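Local structure of uncharacterized protein (Bacteroides uniformis ATCC 8492, 4Q68) at residues M7-Y19 with V204-S216. The protein is probably a highly specific N-acetylmuramoyl-L-alanine amidase of the NlpC/P60 family, cleaving the amide bond between sugar and peptide in cell-wall fragments. Numbering follows the deposited sequence.
Sequences MLSNGIKYLDVPY and VHASSTDKKVVVS
Tyr19 lays one face of its ring on Ser208, whose CA sits over the ring centre and whose CB makes a CH-pi contact 3.9 Å from the centroid; at the edge, Ala206 O lies near the ring plane, 3.6 Å from CE2, while Ala206 CB touches CD2. The Tyr14 ring has Asn10 O in plane at its edge. With CG anti to the backbone N (chi1 -173°), Tyr19 reaches across the hairpin of strands 200-207 and 212-215, where Lys211 and Lys212 face Ser207 in a G1 beta bulge. Replacing Tyr19 by alanine would probably leave Ser208 CB without the ring face it rests on and open a gap beside Ala206 CB. Tyr19 N donates to Lys211 O (2.9 Å), Val213 N to Val17 O, and Asp16 N to Val213 O (3.0 Å). Tyr14 O sits against the Val213 isopropyl group, 3.2 Å from CB, and Leu15 CD2 rests on Val215 CG2 (3.9 Å). Nearer the helix, the Ile12 and Val204 side chains cross at about a right angle. One water joins Asp16 OD1 to Val213 O; two more, one weakly held, link OD1 to Lys212 NZ, 4.1 Å away. Three backbone bonds thus fasten the chain after helix 2-12 to the hairpin, beside apolar packing, while intervening water probably weakens the Asp16-Lys212 attraction.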
loop_
_atom_site.group_PDB
_atom_site.type_symbol
_atom_site.label_atom_id
_atom_site.label_comp_id
_atom_site.label_asym_id
_atom_site.label_seq_id
_atom_site.Cartn_x
_atom_site.Cartn_y
_atom_site.Cartn_z
HETATM N N MSE A 7 -14.572 -1.659 3.797
HETATM C CA MSE A 7 -13.126 -1.402 3.900
HETATM C C MSE A 7 -12.835 -0.509 5.101
HETATM O O MSE A 7 -11.923 -0.782 5.886
HETATM C CB MSE A 7 -12.623 -0.693 2.634
HETATM C CG MSE A 7 -12.352 -1.570 1.450
HETATM SE SE MSE A 7 -10.757 -2.665 1.654
HETATM C CE MSE A 7 -9.445 -1.281 1.970
ATOM N N LEU A 8 -13.586 0.578 5.235
ATOM C CA LEU A 8 -13.367 1.504 6.341
ATOM C C LEU A 8 -13.629 0.841 7.696
ATOM O O LEU A 8 -12.820 0.959 8.609
ATOM C CB LEU A 8 -14.239 2.744 6.167
ATOM C CG LEU A 8 -14.195 3.744 7.326
ATOM C CD1 LEU A 8 -12.774 4.260 7.577
ATOM C CD2 LEU A 8 -15.144 4.896 7.069
ATOM N N SER A 9 -14.751 0.143 7.835
ATOM C CA SER A 9 -15.053 -0.448 9.121
ATOM C C SER A 9 -14.037 -1.541 9.458
ATOM O O SER A 9 -13.643 -1.664 10.615
ATOM C CB SER A 9 -16.499 -0.921 9.180
ATOM O OG SER A 9 -16.745 -1.935 8.257
ATOM N N ASN A 10 -13.576 -2.301 8.468
ATOM C CA ASN A 10 -12.551 -3.295 8.751
ATOM C C ASN A 10 -11.214 -2.640 9.123
ATOM O O ASN A 10 -10.497 -3.161 9.977
ATOM C CB ASN A 10 -12.396 -4.281 7.597
ATOM C CG ASN A 10 -13.563 -5.228 7.498
ATOM O OD1 ASN A 10 -14.255 -5.477 8.500
ATOM N ND2 ASN A 10 -13.797 -5.770 6.308
ATOM N N GLY A 11 -10.895 -1.493 8.532
ATOM C CA GLY A 11 -9.727 -0.747 8.958
ATOM C C GLY A 11 -9.853 -0.231 10.389
ATOM O O GLY A 11 -8.904 -0.317 11.167
ATOM N N ILE A 12 -11.028 0.282 10.748
ATOM C CA ILE A 12 -11.294 0.788 12.098
ATOM C C ILE A 12 -11.109 -0.306 13.144
ATOM O O ILE A 12 -10.694 -0.034 14.271
ATOM C CB ILE A 12 -12.715 1.403 12.180
ATOM C CG1 ILE A 12 -12.753 2.755 11.453
ATOM C CG2 ILE A 12 -13.201 1.544 13.633
ATOM C CD1 ILE A 12 -11.764 3.785 11.973
ATOM N N LYS A 13 -11.399 -1.559 12.783
ATOM C CA LYS A 13 -11.167 -2.709 13.679
ATOM C C LYS A 13 -9.730 -2.871 14.115
ATOM O O LYS A 13 -9.460 -3.509 15.135
ATOM C CB LYS A 13 -11.582 -4.033 13.037
ATOM C CG LYS A 13 -13.067 -4.192 12.852
ATOM C CD LYS A 13 -13.435 -5.565 12.322
ATOM C CE LYS A 13 -14.816 -5.575 11.708
ATOM N NZ LYS A 13 -15.032 -6.765 10.840
ATOM N N TYR A 14 -8.792 -2.322 13.335
ATOM C CA TYR A 14 -7.363 -2.385 13.670
ATOM C C TYR A 14 -6.872 -1.230 14.538
ATOM O O TYR A 14 -5.699 -1.201 14.891
ATOM C CB TYR A 14 -6.512 -2.454 12.393
ATOM C CG TYR A 14 -6.465 -3.834 11.795
ATOM C CD1 TYR A 14 -7.492 -4.297 10.990
ATOM C CD2 TYR A 14 -5.403 -4.698 12.049
ATOM C CE1 TYR A 14 -7.463 -5.582 10.461
ATOM C CE2 TYR A 14 -5.362 -5.971 11.511
ATOM C CZ TYR A 14 -6.393 -6.415 10.729
ATOM O OH TYR A 14 -6.348 -7.696 10.230
ATOM N N LEU A 15 -7.730 -0.277 14.913
ATOM C CA LEU A 15 -7.241 0.798 15.765
ATOM C C LEU A 15 -6.576 0.196 16.995
ATOM O O LEU A 15 -7.075 -0.774 17.577
ATOM C CB LEU A 15 -8.360 1.761 16.172
ATOM C CG LEU A 15 -8.911 2.628 15.040
ATOM C CD1 LEU A 15 -10.067 3.444 15.549
ATOM C CD2 LEU A 15 -7.849 3.558 14.467
ATOM N N ASP A 16 -5.457 0.795 17.377
ATOM C CA ASP A 16 -4.668 0.448 18.559
ATOM C C ASP A 16 -3.797 -0.787 18.396
ATOM O O ASP A 16 -3.014 -1.088 19.293
ATOM C CB ASP A 16 -5.550 0.395 19.823
ATOM C CG ASP A 16 -6.248 1.709 20.076
ATOM O OD1 ASP A 16 -5.564 2.758 19.978
ATOM O OD2 ASP A 16 -7.465 1.718 20.381
ATOM N N VAL A 17 -3.876 -1.478 17.257
ATOM C CA VAL A 17 -2.961 -2.579 17.007
ATOM C C VAL A 17 -1.541 -2.009 16.911
ATOM O O VAL A 17 -1.319 -1.010 16.223
ATOM C CB VAL A 17 -3.333 -3.336 15.727
ATOM C CG1 VAL A 17 -2.241 -4.328 15.331
ATOM C CG2 VAL A 17 -4.654 -4.071 15.926
ATOM N N PRO A 18 -0.564 -2.639 17.591
ATOM C CA PRO A 18 0.794 -2.093 17.550
ATOM C C PRO A 18 1.453 -2.092 16.173
ATOM O O PRO A 18 1.252 -3.003 15.370
ATOM C CB PRO A 18 1.566 -2.997 18.518
ATOM C CG PRO A 18 0.525 -3.521 19.481
ATOM C CD PRO A 18 -0.695 -3.702 18.617
ATOM N N TYR A 19 2.258 -1.066 15.952
ATOM C CA TYR A 19 3.142 -0.983 14.806
ATOM C C TYR A 19 4.419 -1.774 15.092
ATOM O O TYR A 19 5.099 -1.523 16.095
ATOM C CB TYR A 19 3.512 0.474 14.540
ATOM C CG TYR A 19 4.299 0.661 13.270
ATOM C CD1 TYR A 19 5.647 0.347 13.207
ATOM C CD2 TYR A 19 3.692 1.155 12.125
ATOM C CE1 TYR A 19 6.369 0.503 12.030
ATOM C CE2 TYR A 19 4.409 1.324 10.939
ATOM C CZ TYR A 19 5.746 0.993 10.907
ATOM O OH TYR A 19 6.482 1.145 9.746
ATOM N N VAL A 204 -6.736 6.440 8.186
ATOM C CA VAL A 204 -6.552 5.339 9.119
ATOM C C VAL A 204 -5.287 4.627 8.657
ATOM O O VAL A 204 -5.198 4.180 7.518
ATOM C CB VAL A 204 -7.760 4.390 9.115
ATOM C CG1 VAL A 204 -7.488 3.178 9.991
ATOM C CG2 VAL A 204 -8.991 5.133 9.583
ATOM N N HIS A 205 -4.272 4.550 9.509
ATOM C CA HIS A 205 -2.988 4.044 9.081
ATOM C C HIS A 205 -2.152 3.564 10.247
ATOM O O HIS A 205 -2.368 3.950 11.397
ATOM C CB HIS A 205 -2.233 5.114 8.272
ATOM C CG HIS A 205 -1.768 6.285 9.080
ATOM N ND1 HIS A 205 -0.448 6.641 9.136
ATOM C CD2 HIS A 205 -2.435 7.170 9.858
ATOM C CE1 HIS A 205 -0.309 7.694 9.908
ATOM N NE2 HIS A 205 -1.500 8.036 10.367
ATOM N N ALA A 206 -1.193 2.705 9.933
ATOM C CA ALA A 206 -0.208 2.242 10.906
ATOM C C ALA A 206 0.898 3.275 10.992
ATOM O O ALA A 206 1.653 3.467 10.035
ATOM C CB ALA A 206 0.335 0.879 10.530
ATOM N N SER A 207 0.965 3.935 12.148
ATOM C CA SER A 207 1.877 5.048 12.390
ATOM C C SER A 207 3.097 4.570 13.171
ATOM O O SER A 207 2.972 4.130 14.301
ATOM C CB SER A 207 1.159 6.132 13.198
ATOM O OG SER A 207 2.097 7.083 13.688
ATOM N N SER A 208 4.279 4.676 12.571
ATOM C CA SER A 208 5.506 4.315 13.284
ATOM C C SER A 208 5.775 5.255 14.462
ATOM O O SER A 208 6.315 4.828 15.480
ATOM C CB SER A 208 6.708 4.285 12.340
ATOM O OG SER A 208 6.967 5.561 11.789
ATOM N N THR A 209 5.391 6.523 14.340
ATOM C CA THR A 209 5.615 7.498 15.404
ATOM C C THR A 209 4.701 7.232 16.604
ATOM O O THR A 209 5.145 7.254 17.755
ATOM C CB THR A 209 5.389 8.931 14.898
ATOM O OG1 THR A 209 6.137 9.138 13.691
ATOM C CG2 THR A 209 5.827 9.939 15.937
ATOM N N ASP A 210 3.419 6.971 16.336
ATOM C CA ASP A 210 2.484 6.666 17.420
ATOM C C ASP A 210 2.593 5.214 17.861
ATOM O O ASP A 210 2.027 4.835 18.885
ATOM C CB ASP A 210 1.045 6.992 17.023
ATOM C CG ASP A 210 0.786 8.483 16.952
ATOM O OD1 ASP A 210 1.350 9.237 17.781
ATOM O OD2 ASP A 210 0.010 8.901 16.069
ATOM N N LYS A 211 3.331 4.409 17.092
ATOM C CA LYS A 211 3.602 3.022 17.430
ATOM C C LYS A 211 2.357 2.136 17.370
ATOM O O LYS A 211 2.329 1.068 17.985
ATOM C CB LYS A 211 4.283 2.918 18.797
ATOM C CG LYS A 211 5.571 3.723 18.919
ATOM C CD LYS A 211 6.141 3.631 20.318
ATOM C CE LYS A 211 7.556 4.179 20.396
ATOM N NZ LYS A 211 7.611 5.634 20.087
ATOM N N LYS A 212 1.353 2.550 16.601
ATOM C CA LYS A 212 0.111 1.792 16.507
ATOM C C LYS A 212 -0.733 2.309 15.350
ATOM O O LYS A 212 -0.419 3.341 14.749
ATOM C CB LYS A 212 -0.687 1.888 17.816
ATOM C CG LYS A 212 -1.237 3.273 18.115
ATOM C CD LYS A 212 -1.669 3.425 19.566
ATOM C CE LYS A 212 -2.245 4.803 19.809
ATOM N NZ LYS A 212 -2.466 5.072 21.242
ATOM N N VAL A 213 -1.815 1.589 15.058
ATOM C CA VAL A 213 -2.785 2.024 14.061
ATOM C C VAL A 213 -3.663 3.115 14.668
ATOM O O VAL A 213 -4.210 2.953 15.766
ATOM C CB VAL A 213 -3.648 0.840 13.589
ATOM C CG1 VAL A 213 -4.705 1.285 12.601
ATOM C CG2 VAL A 213 -2.785 -0.263 12.987
ATOM N N VAL A 214 -3.786 4.223 13.942
ATOM C CA VAL A 214 -4.487 5.414 14.411
ATOM C C VAL A 214 -5.396 5.977 13.321
ATOM O O VAL A 214 -5.242 5.691 12.132
ATOM C CB VAL A 214 -3.506 6.536 14.828
ATOM C CG1 VAL A 214 -2.569 6.051 15.916
ATOM C CG2 VAL A 214 -2.714 7.062 13.629
ATOM N N VAL A 215 -6.332 6.809 13.763
ATOM C CA VAL A 215 -6.958 7.821 12.922
ATOM C C VAL A 215 -6.064 9.053 13.003
ATOM O O VAL A 215 -5.747 9.529 14.092
ATOM C CB VAL A 215 -8.369 8.189 13.434
ATOM C CG1 VAL A 215 -8.941 9.338 12.627
ATOM C CG2 VAL A 215 -9.289 6.998 13.417
ATOM N N SER A 216 -5.645 9.590 11.867
ATOM C CA SER A 216 -4.773 10.749 11.889
ATOM C C SER A 216 -5.413 11.922 12.624
ATOM O O SER A 216 -6.605 12.175 12.519
ATOM C CB SER A 216 -4.359 11.137 10.471
ATOM O OG SER A 216 -5.454 11.541 9.676
HETATM O O HOH W 1 -5.364 4.383 17.833
HETATM O O HOH W 2 -5.708 4.835 21.705
HETATM O O HOH W 3 -3.513 2.319 22.393
#